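Side-chain contacts in acetylxylan esterase A (Aspergillus awamori, PDB 5X6S), which removes acetyl side groups from the backbone of acetylated xylans, as a secreted serine esterase of carbohydrate esterase family 1: residues G90-I95 against A130-L135; V113-S118 against M123-M128; I63-S68 against A96-W101; V145-F150 against E181-G186; S69-S72 against W76-S79. All blocks are in the same frame, centred on the assembly; numbering follows the deposited sequence.

Contact 1 (G90-I95 against A130-L135). With NA (sodium ion), chain G.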
# COMPACT_ATOMS: atom_id res chain seq x y z
N GLY A 90 -7.96 -14.31 11.85
CA GLY A 90 -8.73 -13.78 12.97
C GLY A 90 -9.54 -12.55 12.60
O GLY A 90 -9.59 -12.18 11.40
N ASN A 91 -10.19 -11.90 13.57
CA ASN A 91 -10.97 -10.70 13.37
C ASN A 91 -10.22 -9.69 12.51
O ASN A 91 -10.78 -9.07 11.63
CB ASN A 91 -11.31 -9.96 14.66
CG ASN A 91 -12.37 -10.60 15.54
OD1 ASN A 91 -12.56 -10.15 16.61
ND2 ASN A 91 -13.04 -11.62 15.08
N SER A 92 -8.95 -9.52 12.80
CA SER A 92 -8.15 -8.54 12.07
C SER A 92 -8.08 -8.78 10.55
O SER A 92 -8.14 -7.83 9.73
CB SER A 92 -6.76 -8.44 12.69
OG SER A 92 -6.15 -9.71 12.80
N ASN A 93 -7.96 -10.05 10.18
CA ASN A 93 -7.98 -10.51 8.81
C ASN A 93 -9.33 -10.16 8.13
O ASN A 93 -9.36 -9.70 7.02
CB ASN A 93 -7.73 -12.01 8.75
CG ASN A 93 -7.09 -12.50 7.45
OD1 ASN A 93 -6.39 -13.49 7.45
ND2 ASN A 93 -7.32 -11.81 6.37
N SER A 94 -10.42 -10.36 8.85
CA SER A 94 -11.70 -9.97 8.36
C SER A 94 -11.79 -8.49 8.04
O SER A 94 -12.27 -8.12 6.97
CB SER A 94 -12.78 -10.37 9.38
OG SER A 94 -12.92 -11.79 9.39
N ILE A 95 -11.31 -7.64 8.96
CA ILE A 95 -11.33 -6.21 8.76
C ILE A 95 -10.52 -5.83 7.52
O ILE A 95 -10.94 -4.99 6.70
CB ILE A 95 -10.83 -5.45 10.02
CG1 ILE A 95 -11.81 -5.68 11.20
CG2 ILE A 95 -10.69 -3.96 9.73
CD1 ILE A 95 -11.32 -5.06 12.50
N ALA A 130 -0.21 -3.30 12.84
CA ALA A 130 0.85 -4.31 12.93
C ALA A 130 0.64 -5.51 12.02
O ALA A 130 1.61 -6.08 11.50
CB ALA A 130 0.96 -4.79 14.35
N THR A 131 -0.61 -5.92 11.83
CA THR A 131 -0.90 -7.16 11.08
C THR A 131 -1.12 -6.88 9.58
O THR A 131 -0.74 -7.71 8.76
CB THR A 131 -2.12 -7.92 11.63
OG1 THR A 131 -3.22 -7.01 11.81
CG2 THR A 131 -1.81 -8.63 12.96
N TYR A 132 -1.76 -5.75 9.24
CA TYR A 132 -2.00 -5.30 7.84
C TYR A 132 -1.42 -3.89 7.57
O TYR A 132 -2.10 -3.01 7.06
CB TYR A 132 -3.50 -5.47 7.43
CG TYR A 132 -3.91 -6.88 7.69
CD1 TYR A 132 -3.77 -7.86 6.70
CD2 TYR A 132 -4.33 -7.29 8.96
CE1 TYR A 132 -4.06 -9.17 6.96
CE2 TYR A 132 -4.64 -8.61 9.23
CZ TYR A 132 -4.47 -9.55 8.22
OH TYR A 132 -4.73 -10.86 8.50
N PRO A 133 -0.12 -3.65 7.93
CA PRO A 133 0.47 -2.30 7.75
C PRO A 133 0.34 -1.76 6.32
O PRO A 133 0.16 -0.56 6.14
CB PRO A 133 1.95 -2.51 8.10
CG PRO A 133 2.18 -3.99 7.90
CD PRO A 133 0.91 -4.61 8.39
N GLU A 134 0.36 -2.66 5.33
CA GLU A 134 0.25 -2.34 3.90
C GLU A 134 -1.03 -1.63 3.50
O GLU A 134 -1.05 -0.96 2.50
CB GLU A 134 0.42 -3.60 3.03
CG GLU A 134 -0.74 -4.64 3.06
CD GLU A 134 -0.75 -5.59 4.26
OE1 GLU A 134 0.11 -5.44 5.16
OE2 GLU A 134 -1.61 -6.51 4.31
N LEU A 135 -2.12 -1.80 4.28
CA LEU A 135 -3.39 -1.22 3.91
C LEU A 135 -3.59 0.27 4.32
O LEU A 135 -4.40 0.98 3.72
CB LEU A 135 -4.54 -2.06 4.49
CG LEU A 135 -4.68 -3.46 3.93
CD1 LEU A 135 -5.83 -4.18 4.66
CD2 LEU A 135 -4.87 -3.49 2.42
NA NA G . -0.53 -0.26 -0.31
O HOH W 1 -5.20 -11.59 10.95
O HOH W 2 0.58 -2.37 -0.57
O HOH W 3 -1.66 1.30 0.20
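Van der Waals contact around the ring of Tyr132 makes up most of this meeting between the first turn of helix 91-106 and the end of helix 120-131. Tyr132 CE2 lies 3.6 Å from Ser92 O, while Tyr132 OH comes within 3.1 Å of Asn93 CG. The side chain of Asn93 does not stack on the ring: the amide plane is tilted 43° from it, with the phenol oxygen near the middle of the amide group. Beside them, Ser92 CB approaches Thr131 OG1 at 3.9 Å.

The polar link between the segments is indirect. One water bridges them, donating to Ser92 OG at 2.8 Å and lying 2.6 Å from Tyr132 OH, in the plane of the ring at its hydroxyl edge. Each polar group has a further partner. Tyr132 OH is also bonded to Asn87 N and Ser92 OG to Thr83 O, while Thr131 OG1 turns back to Val127 O in its own helix. The angles at Asn93 OD1 and ND2 are too poor for a hydrogen bond to the phenol; with chi1 at -153°, OD1 turns back instead to Gly89 N, just ahead of the N-cap residue Gly90.

Metal coordination adds a different element. Glu134 O binds a sodium ion at 2.9 Å, and Glu134 O of the second subunit binds the same ion, which therefore sits where the two chains of the crystal assembly meet.

The first turn of helix 91-106 thus packs against the residues that close helix 120-131, two helices of the alpha/beta-hydrolase fold.

Contact 2 (V113-S118 against M123-M128)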
# COMPACT_ATOMS: atom_id res chain seq x y z
N VAL A 113 -6.41 5.26 2.96
CA VAL A 113 -7.16 4.36 3.83
C VAL A 113 -6.62 4.51 5.26
O VAL A 113 -5.39 4.47 5.49
CB VAL A 113 -7.12 2.87 3.33
CG1 VAL A 113 -7.96 1.96 4.22
CG2 VAL A 113 -7.53 2.76 1.88
N PHE A 114 -7.53 4.72 6.20
CA PHE A 114 -7.18 5.12 7.56
C PHE A 114 -7.94 4.23 8.52
O PHE A 114 -8.99 3.76 8.16
CB PHE A 114 -7.53 6.61 7.76
CG PHE A 114 -6.86 7.48 6.74
CD1 PHE A 114 -5.51 7.84 6.89
CD2 PHE A 114 -7.55 7.92 5.62
CE1 PHE A 114 -4.85 8.58 5.89
CE2 PHE A 114 -6.89 8.69 4.63
CZ PHE A 114 -5.53 9.01 4.78
N VAL A 115 -7.44 4.05 9.73
CA VAL A 115 -8.09 3.21 10.71
C VAL A 115 -8.05 3.90 12.07
O VAL A 115 -7.03 4.53 12.40
CB VAL A 115 -7.51 1.75 10.73
CG1 VAL A 115 -6.01 1.71 10.97
CG2 VAL A 115 -8.29 0.82 11.67
N THR A 116 -9.15 3.80 12.82
CA THR A 116 -9.28 4.47 14.11
C THR A 116 -10.31 3.71 14.93
O THR A 116 -11.13 2.95 14.38
CB THR A 116 -9.65 5.97 13.95
OG1 THR A 116 -9.79 6.58 15.21
CG2 THR A 116 -10.99 6.16 13.13
N GLY A 117 -10.26 3.87 16.25
CA GLY A 117 -11.09 3.12 17.14
C GLY A 117 -10.96 3.60 18.56
O GLY A 117 -10.00 4.32 18.86
N SER A 118 -11.93 3.25 19.40
CA SER A 118 -11.93 3.61 20.80
C SER A 118 -11.93 2.34 21.67
O SER A 118 -12.59 1.38 21.36
CB SER A 118 -13.14 4.52 21.15
OG SER A 118 -13.02 5.74 20.44
N MET A 123 -7.52 -0.80 20.72
CA MET A 123 -6.62 -1.97 20.79
C MET A 123 -6.51 -2.63 19.38
O MET A 123 -5.42 -2.95 18.90
CB MET A 123 -7.12 -2.99 21.75
CG MET A 123 -7.32 -2.50 23.19
SD MET A 123 -7.77 -3.90 24.19
CE MET A 123 -8.74 -3.15 25.48
N MET A 124 -7.66 -2.82 18.75
CA MET A 124 -7.72 -3.41 17.41
C MET A 124 -7.06 -2.49 16.39
O MET A 124 -6.41 -2.95 15.43
CB MET A 124 -9.16 -3.76 17.04
CG MET A 124 -9.31 -4.32 15.61
SD MET A 124 -8.28 -5.75 15.26
CE MET A 124 -9.35 -7.04 15.86
N THR A 125 -7.14 -1.17 16.60
CA THR A 125 -6.46 -0.27 15.69
C THR A 125 -4.95 -0.55 15.67
O THR A 125 -4.33 -0.60 14.59
CB THR A 125 -6.80 1.22 16.02
OG1 THR A 125 -8.19 1.41 15.78
CG2 THR A 125 -6.05 2.18 15.14
N ASN A 126 -4.35 -0.72 16.84
CA ASN A 126 -2.94 -1.03 16.93
C ASN A 126 -2.66 -2.35 16.28
O ASN A 126 -1.71 -2.48 15.59
CB ASN A 126 -2.41 -1.03 18.34
CG ASN A 126 -2.18 0.38 18.87
OD1 ASN A 126 -1.62 1.23 18.22
ND2 ASN A 126 -2.68 0.60 20.01
N VAL A 127 -3.52 -3.31 16.50
CA VAL A 127 -3.37 -4.66 15.90
C VAL A 127 -3.41 -4.58 14.37
O VAL A 127 -2.57 -5.21 13.66
CB VAL A 127 -4.38 -5.67 16.47
CG1 VAL A 127 -4.36 -6.99 15.68
CG2 VAL A 127 -4.07 -5.98 17.94
N MET A 128 -4.35 -3.81 13.84
CA MET A 128 -4.48 -3.65 12.36
C MET A 128 -3.23 -3.01 11.77
O MET A 128 -2.79 -3.38 10.69
CB MET A 128 -5.68 -2.78 11.99
CG MET A 128 -7.08 -3.42 12.26
SD MET A 128 -7.29 -5.06 11.49
CE MET A 128 -6.92 -4.63 9.77
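With chi1 at -64°, Thr125 sets its CG2 anti to the backbone N and directs both branches at strand 113-118; Val115, at chi1 56°, holds its CG2 anti to its own N and sends it back toward the helix. The two side chains lie alongside each other, pointing opposite ways. Thr125 CG2 rests 3.7 Å from Val115 O, and Thr125 OG1 presses on the next peptide, 3.2 Å from Thr116 C. The same oxygen is 3.2 Å from Gly117 N, but the angle is too poor for a hydrogen bond; its polar partner is Gly121 O, one turn earlier in the helix. Farther along, Val115 CG2 and Met128 CG make a looser apolar contact at 4.4 Å.

Gly117 has no side chain to hold the helix off, and the axes approach to 7.0 Å, running nearly antiparallel at 153°. Such a sharp reversal suits the nucleophile elbow, the strand-turn-helix that probably presents Ser119 for catalysis. Strand 113-118 lies between strands 33-37 and 138-142, with Thr116 OG1 bonded to Thr140 O, while Met124 and Met128 on the helix pack against the start of helix 91-106.

Contact 3 (I63-S68 against A96-W101)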
# COMPACT_ATOMS: atom_id res chain seq x y z
N ILE A 63 -15.52 6.93 2.23
CA ILE A 63 -16.44 5.91 2.69
C ILE A 63 -16.00 5.52 4.12
O ILE A 63 -14.81 5.46 4.38
CB ILE A 63 -16.39 4.66 1.76
CG1 ILE A 63 -16.97 5.06 0.38
CG2 ILE A 63 -17.15 3.45 2.35
CD1 ILE A 63 -16.75 4.04 -0.70
N VAL A 64 -16.95 5.27 5.00
CA VAL A 64 -16.62 4.73 6.34
C VAL A 64 -16.98 3.28 6.49
O VAL A 64 -18.09 2.88 6.09
CB VAL A 64 -17.32 5.52 7.52
CG1 VAL A 64 -16.61 5.20 8.87
CG2 VAL A 64 -17.36 7.01 7.24
N ILE A 65 -16.07 2.47 7.02
CA ILE A 65 -16.32 1.04 7.28
C ILE A 65 -16.40 0.87 8.77
O ILE A 65 -15.51 1.34 9.48
CB ILE A 65 -15.21 0.10 6.74
CG1 ILE A 65 -15.12 0.19 5.22
CG2 ILE A 65 -15.49 -1.34 7.21
CD1 ILE A 65 -13.84 -0.49 4.65
N TYR A 66 -17.46 0.21 9.24
CA TYR A 66 -17.69 0.01 10.67
C TYR A 66 -17.73 -1.48 10.90
O TYR A 66 -18.80 -2.11 10.73
CB TYR A 66 -19.03 0.68 11.13
CG TYR A 66 -19.15 2.17 10.88
CD1 TYR A 66 -18.65 3.12 11.81
CD2 TYR A 66 -19.77 2.65 9.73
CE1 TYR A 66 -18.79 4.48 11.60
CE2 TYR A 66 -19.90 4.02 9.51
CZ TYR A 66 -19.40 4.93 10.40
OH TYR A 66 -19.54 6.27 10.12
N PRO A 67 -16.59 -2.11 11.27
CA PRO A 67 -16.61 -3.55 11.56
C PRO A 67 -17.42 -3.78 12.83
O PRO A 67 -17.54 -2.87 13.62
CB PRO A 67 -15.12 -3.90 11.80
CG PRO A 67 -14.35 -2.78 11.12
CD PRO A 67 -15.23 -1.56 11.43
N SER A 68 -17.99 -4.99 12.97
CA SER A 68 -18.89 -5.28 14.09
C SER A 68 -18.50 -6.61 14.74
O SER A 68 -18.55 -7.65 14.11
CB SER A 68 -20.32 -5.34 13.62
OG SER A 68 -21.15 -4.94 14.65
N ALA A 96 -9.37 -6.47 7.35
CA ALA A 96 -8.54 -6.27 6.17
C ALA A 96 -9.33 -6.52 4.87
O ALA A 96 -9.26 -5.71 3.93
CB ALA A 96 -7.35 -7.18 6.21
N ASN A 97 -10.08 -7.62 4.83
CA ASN A 97 -10.89 -7.97 3.69
C ASN A 97 -12.04 -6.99 3.41
O ASN A 97 -12.43 -6.75 2.24
CB ASN A 97 -11.35 -9.43 3.82
CG ASN A 97 -10.21 -10.41 3.73
OD1 ASN A 97 -9.15 -10.09 3.21
ND2 ASN A 97 -10.41 -11.61 4.28
N MET A 98 -12.59 -6.39 4.45
CA MET A 98 -13.59 -5.33 4.28
C MET A 98 -12.98 -4.15 3.52
O MET A 98 -13.63 -3.54 2.64
CB MET A 98 -14.05 -4.82 5.63
CG MET A 98 -14.78 -5.81 6.46
SD MET A 98 -15.22 -5.20 8.09
CE MET A 98 -15.42 -6.70 9.01
N VAL A 99 -11.75 -3.81 3.88
CA VAL A 99 -11.01 -2.77 3.21
C VAL A 99 -10.86 -3.05 1.72
O VAL A 99 -11.21 -2.21 0.87
CB VAL A 99 -9.67 -2.46 3.92
CG1 VAL A 99 -8.74 -1.62 3.03
CG2 VAL A 99 -9.95 -1.76 5.21
N THR A 100 -10.32 -4.22 1.39
CA THR A 100 -9.98 -4.49 0.01
C THR A 100 -11.24 -4.60 -0.84
O THR A 100 -11.23 -4.17 -2.00
CB THR A 100 -9.09 -5.73 -0.13
OG1 THR A 100 -9.83 -6.88 0.31
CG2 THR A 100 -7.75 -5.55 0.67
N TRP A 101 -12.32 -5.14 -0.26
CA TRP A 101 -13.62 -5.25 -0.95
C TRP A 101 -14.12 -3.84 -1.30
O TRP A 101 -14.58 -3.61 -2.43
CB TRP A 101 -14.67 -5.94 -0.08
CG TRP A 101 -16.00 -6.14 -0.75
CD1 TRP A 101 -16.39 -7.18 -1.57
CD2 TRP A 101 -17.08 -5.22 -0.73
NE1 TRP A 101 -17.66 -6.98 -2.01
CE2 TRP A 101 -18.12 -5.79 -1.51
CE3 TRP A 101 -17.29 -3.99 -0.12
CZ2 TRP A 101 -19.34 -5.15 -1.69
CZ3 TRP A 101 -18.50 -3.38 -0.28
CH2 TRP A 101 -19.51 -3.95 -1.08
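Ile65 and Met98 carry the tight part of this contact, where strand 63-68 faces the 96-101 part of helix 91-106. Their side chains cross at a slant, with Ile65 CG2 4.0 Å from Met98 SD. The extended methionine, chi2 176°, runs out from the helix far enough for the sulfur to reach Pro67 as well, with Pro67 CB 3.9 Å from Met98 SD. The other branch of Ile65 goes to the helix backbone: Ile65 CD1 touches Met98 O at 3.7 Å and Val99 CA at 3.9 Å, with Val99 CG2 alongside. The isoleucine is thus split, its CG2 beside the methionine and its CD1 laid on the helix surface.

By contrast, Thr100 directs its side chain away from the strand and touches Ile103 of the second subunit. Asn97 and Trp101, at the flank, are partly exposed and do not touch the strand; Asn97 ND2 is bonded to Asp12 O, and Trp101 packs on Met19 and meets Ser104 of the second subunit.

The segment axes stay 9.7 Å apart, a separation bridged by side chains, in the crossover that leads from strand 63-68 through helix 91-106 to the parallel strand 113-118. No hydrogen bond joins the two segments; apolar branches and a thioether sulfur do the touching, so the cohesion here comes from dispersion and from burial of nonpolar surface rather than from directional bonds.

Contact 4 (V145-F150 against E181-G186). With NAG (2-acetamido-2-deoxy-beta-D-glucopyranose), chain C.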
# COMPACT_ATOMS: atom_id res chain seq x y z
N VAL A 145 -4.49 -0.20 23.94
CA VAL A 145 -3.24 -0.81 24.46
C VAL A 145 -2.41 -1.18 23.25
O VAL A 145 -2.94 -1.27 22.15
CB VAL A 145 -3.46 -2.03 25.38
CG1 VAL A 145 -4.41 -1.70 26.52
CG2 VAL A 145 -3.94 -3.25 24.61
N SER A 146 -1.10 -1.34 23.46
CA SER A 146 -0.13 -1.58 22.38
C SER A 146 -0.48 -2.90 21.66
O SER A 146 -1.17 -3.74 22.22
CB SER A 146 1.30 -1.63 22.94
OG SER A 146 1.38 -2.67 23.93
N ALA A 147 -0.03 -3.04 20.42
CA ALA A 147 -0.28 -4.25 19.68
C ALA A 147 0.43 -5.40 20.39
O ALA A 147 1.66 -5.37 20.62
CB ALA A 147 0.21 -4.13 18.23
N GLY A 148 -0.34 -6.40 20.77
CA GLY A 148 0.16 -7.59 21.43
C GLY A 148 0.17 -7.47 22.94
O GLY A 148 0.54 -8.40 23.59
N CYS A 149 -0.27 -6.34 23.49
CA CYS A 149 -0.46 -6.21 24.94
C CYS A 149 -1.57 -7.13 25.46
O CYS A 149 -1.54 -7.58 26.62
CB CYS A 149 -0.70 -4.74 25.31
SG CYS A 149 -0.47 -4.31 27.08
N PHE A 150 -2.56 -7.44 24.61
CA PHE A 150 -3.63 -8.35 25.00
C PHE A 150 -3.38 -9.77 24.57
O PHE A 150 -4.27 -10.63 24.70
CB PHE A 150 -5.03 -7.88 24.53
CG PHE A 150 -5.85 -7.19 25.59
CD1 PHE A 150 -5.26 -6.30 26.51
CD2 PHE A 150 -7.23 -7.40 25.66
CE1 PHE A 150 -6.03 -5.64 27.46
CE2 PHE A 150 -8.01 -6.72 26.60
CZ PHE A 150 -7.40 -5.85 27.52
N GLU A 181 6.66 -6.38 15.03
CA GLU A 181 7.30 -6.92 13.84
C GLU A 181 6.87 -8.38 13.62
O GLU A 181 6.65 -8.80 12.48
CB GLU A 181 8.81 -6.77 13.94
CG GLU A 181 9.59 -7.00 12.63
CD GLU A 181 9.76 -8.50 12.21
OE1 GLU A 181 9.68 -9.40 13.10
OE2 GLU A 181 9.98 -8.75 10.98
N ALA A 182 6.77 -9.14 14.71
CA ALA A 182 6.48 -10.56 14.62
C ALA A 182 5.06 -10.84 14.06
O ALA A 182 4.76 -11.94 13.59
CB ALA A 182 6.63 -11.18 16.00
N MET A 183 4.19 -9.81 14.13
CA MET A 183 2.82 -9.95 13.61
C MET A 183 2.81 -9.99 12.07
O MET A 183 1.83 -10.44 11.48
CB MET A 183 1.96 -8.81 14.13
CG MET A 183 1.94 -8.79 15.65
SD MET A 183 0.59 -7.86 16.36
CE MET A 183 0.93 -8.18 18.07
N TYR A 184 3.82 -9.43 11.43
CA TYR A 184 4.05 -9.68 10.03
C TYR A 184 5.56 -9.87 9.84
O TYR A 184 6.25 -8.94 9.37
CB TYR A 184 3.51 -8.53 9.14
CG TYR A 184 3.50 -8.79 7.66
CD1 TYR A 184 4.10 -9.92 7.10
CD2 TYR A 184 2.87 -7.89 6.77
CE1 TYR A 184 4.07 -10.14 5.74
CE2 TYR A 184 2.87 -8.10 5.41
CZ TYR A 184 3.48 -9.21 4.88
OH TYR A 184 3.51 -9.42 3.51
N SER A 185 6.09 -11.05 10.17
CA SER A 185 7.57 -11.15 10.15
C SER A 185 8.17 -10.99 8.77
O SER A 185 7.63 -11.48 7.76
CB SER A 185 8.17 -12.37 10.87
OG SER A 185 7.74 -13.55 10.30
N GLY A 186 9.25 -10.23 8.73
CA GLY A 186 9.96 -9.98 7.49
C GLY A 186 9.46 -8.80 6.70
O GLY A 186 10.08 -8.38 5.73
C1 NAG C . -0.96 -10.73 29.13
C2 NAG C . -0.46 -12.17 28.99
C3 NAG C . 1.06 -12.28 29.12
C4 NAG C . 1.77 -11.31 28.17
C5 NAG C . 1.16 -9.90 28.29
C6 NAG C . 1.70 -8.99 27.22
C7 NAG C . -1.91 -13.95 29.86
C8 NAG C . -2.50 -14.59 31.07
N2 NAG C . -1.09 -12.95 30.04
O3 NAG C . 1.42 -13.62 28.89
O4 NAG C . 3.16 -11.17 28.41
O5 NAG C . -0.26 -9.86 28.24
O6 NAG C . 1.13 -7.70 27.43
O7 NAG C . -2.24 -14.37 28.74
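Met183 touches the loop 145-150 at Ala147 and Gly148, the two central residues of a type II beta turn from Ser146 to Cys149. The turn follows strand 138-142 of the alpha/beta-hydrolase sheet; the facing segment leads out of helix 173-182.

Along that segment, Glu181 comes first. Its carboxylate does not cross to the turn but folds over its own chain, OE2 accepting from Gly186 N at 2.8 Å in a nearly straight bond (167°). The donor arrives on the syn side of the carboxylate, 25° out of its plane, and draws the end of the segment back toward its start.

Met183 follows and makes the contact itself. Its CG is anti to the carbonyl carbon (chi1 -58°), and beyond CG the chain is extended, so the terminal methyl is carried to the turn. Met183 CE lies 3.5 Å from Gly148 N and 4.1 Å from Ala147 CB. The methyl therefore rests against the peptide between these residues, where Gly148 presents only backbone. Ala130, Thr131 and Leu84 also surround the methionine.

Tyr184 heads elsewhere, stacking with His86 and Tyr187, and its OH is hydrogen-bonded to Ser111 OG of the second subunit.

The turn is closed by Cys149 N, which donates to Ser146 O at 3.0 Å, and is tied by the disulfide from Cys149 to Cys164. Near Cys149 it meets a glycan, probably carried by Asn161: O6 of an N-acetylglucosamine donates to Cys149 O at 2.8 Å.

Contact 5 (S69-S72 against W76-S79)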
# COMPACT_ATOMS: atom_id res chain seq x y z
N SER A 69 -18.14 -6.56 16.00
CA SER A 69 -17.63 -7.73 16.70
C SER A 69 -18.66 -8.85 16.70
O SER A 69 -19.86 -8.60 16.91
CB SER A 69 -17.23 -7.42 18.12
OG SER A 69 -16.82 -8.61 18.76
N PRO A 70 -18.20 -10.09 16.44
CA PRO A 70 -19.10 -11.22 16.48
C PRO A 70 -19.31 -11.77 17.90
O PRO A 70 -20.12 -12.71 18.06
CB PRO A 70 -18.36 -12.28 15.66
CG PRO A 70 -16.90 -11.98 15.95
CD PRO A 70 -16.82 -10.48 16.05
N TYR A 71 -18.58 -11.25 18.89
CA TYR A 71 -18.57 -11.91 20.20
C TYR A 71 -19.56 -11.37 21.22
O TYR A 71 -19.93 -10.19 21.27
CB TYR A 71 -17.17 -11.94 20.81
CG TYR A 71 -16.13 -12.53 19.87
CD1 TYR A 71 -16.17 -13.87 19.51
CD2 TYR A 71 -15.10 -11.72 19.31
CE1 TYR A 71 -15.23 -14.40 18.62
CE2 TYR A 71 -14.17 -12.24 18.42
CZ TYR A 71 -14.24 -13.58 18.07
OH TYR A 71 -13.35 -14.13 17.19
N SER A 72 -19.98 -12.29 22.07
CA SER A 72 -20.77 -11.90 23.23
C SER A 72 -19.95 -10.89 24.06
O SER A 72 -18.80 -11.12 24.37
CB SER A 72 -21.08 -13.17 24.06
OG SER A 72 -21.95 -12.78 25.08
N TRP A 76 -13.39 -6.78 20.88
CA TRP A 76 -12.60 -7.37 19.79
C TRP A 76 -11.61 -8.44 20.21
O TRP A 76 -11.01 -8.35 21.25
CB TRP A 76 -11.87 -6.25 19.03
CG TRP A 76 -12.86 -5.39 18.28
CD1 TRP A 76 -13.41 -4.19 18.67
CD2 TRP A 76 -13.52 -5.75 17.04
NE1 TRP A 76 -14.35 -3.77 17.72
CE2 TRP A 76 -14.43 -4.71 16.72
CE3 TRP A 76 -13.43 -6.87 16.19
CZ2 TRP A 76 -15.21 -4.72 15.56
CZ3 TRP A 76 -14.19 -6.88 15.02
CH2 TRP A 76 -15.09 -5.81 14.73
N ASP A 77 -11.44 -9.48 19.38
CA ASP A 77 -10.32 -10.41 19.55
C ASP A 77 -9.01 -9.69 19.19
O ASP A 77 -8.71 -9.44 18.00
CB ASP A 77 -10.48 -11.69 18.71
CG ASP A 77 -9.34 -12.66 18.90
OD1 ASP A 77 -8.58 -12.52 19.91
OD2 ASP A 77 -9.17 -13.55 18.00
N VAL A 78 -8.27 -9.33 20.23
CA VAL A 78 -6.92 -8.76 20.10
C VAL A 78 -5.88 -9.64 20.89
O VAL A 78 -4.78 -9.17 21.28
CB VAL A 78 -6.88 -7.27 20.49
CG1 VAL A 78 -7.61 -6.43 19.42
CG2 VAL A 78 -7.47 -7.04 21.89
N SER A 79 -6.24 -10.93 21.07
CA SER A 79 -5.49 -11.87 21.90
C SER A 79 -5.01 -13.15 21.24
O SER A 79 -3.97 -13.68 21.61
CB SER A 79 -6.30 -12.21 23.14
OG SER A 79 -7.52 -12.86 22.85
O HOH W 4 -10.55 -13.55 15.82
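The long loop between strand 63-68 and helix 91-106 doubles back on itself here, with an ST turn at Ser69 and an Asx turn at Asp77, and it packs Ser69 on the indole of Trp76. The contact is a CH-pi interaction: Ser69 CB stands 4.0 Å from the centroid of the Trp76 six-membered ring, only 5° off the ring normal. Near the rim, Ser69 N is 3.4 Å from Trp76 CH2, so backbone and side chain share one face of the indole.

With chi1 at 177°, Ser69 OG points away from its own N and accepts from Tyr71 N at 3.2 Å to close the ST turn, and it is also bonded to Cys75 O. Tyr71 then extends toward the second segment. Tyr71 CE2 meets Asp77 CB at 3.7 Å, the ring nearly perpendicular to the carboxylate (80°), while Pro70 CG lies over the centre of one ring face. A water spans the polar ends, 3.2 Å from Tyr71 OH and donating to Asp77 OD2 at 2.6 Å.

In the Asx turn, Asp77 OD1 accepts from Ser79 N at 3.1 Å; Asp158 N also bonds OD1, and Ser80 OG bonds OD2. Trp76 reaches the probable nucleophile elbow, its side chain about 8 Å from that of Ser119, the probable catalytic serine.

The face of the Trp76 indole and the Tyr71 ring thus meet mainly carbon atoms, with water joining the polar ends of the contact. The several donors around Asp77 would probably favour a negatively charged carboxylate.

In the fold
All five contacts lie in the alpha/beta-hydrolase domain. Contact 3 spans residues 63-101 and encloses contact 5; contact 1 begins within that span, crosses it and encloses contact 2, and contact 4 follows. Helix 91-106 serves contacts 1 and 3, helix 120-131 contacts 1 and 2, and the strands of contacts 2 and 3 belong to one sheet. Contact 2 is central, its centre about 1 Å from that of the chain and 9 to 14 Å from the others. Contacts 3 and 4 are farthest apart, 21 Å between centres, without touching. Met124 and Asn91 link the helices to loop 76-79, so the loop beside the probable nucleophile elbow is tied to both helices.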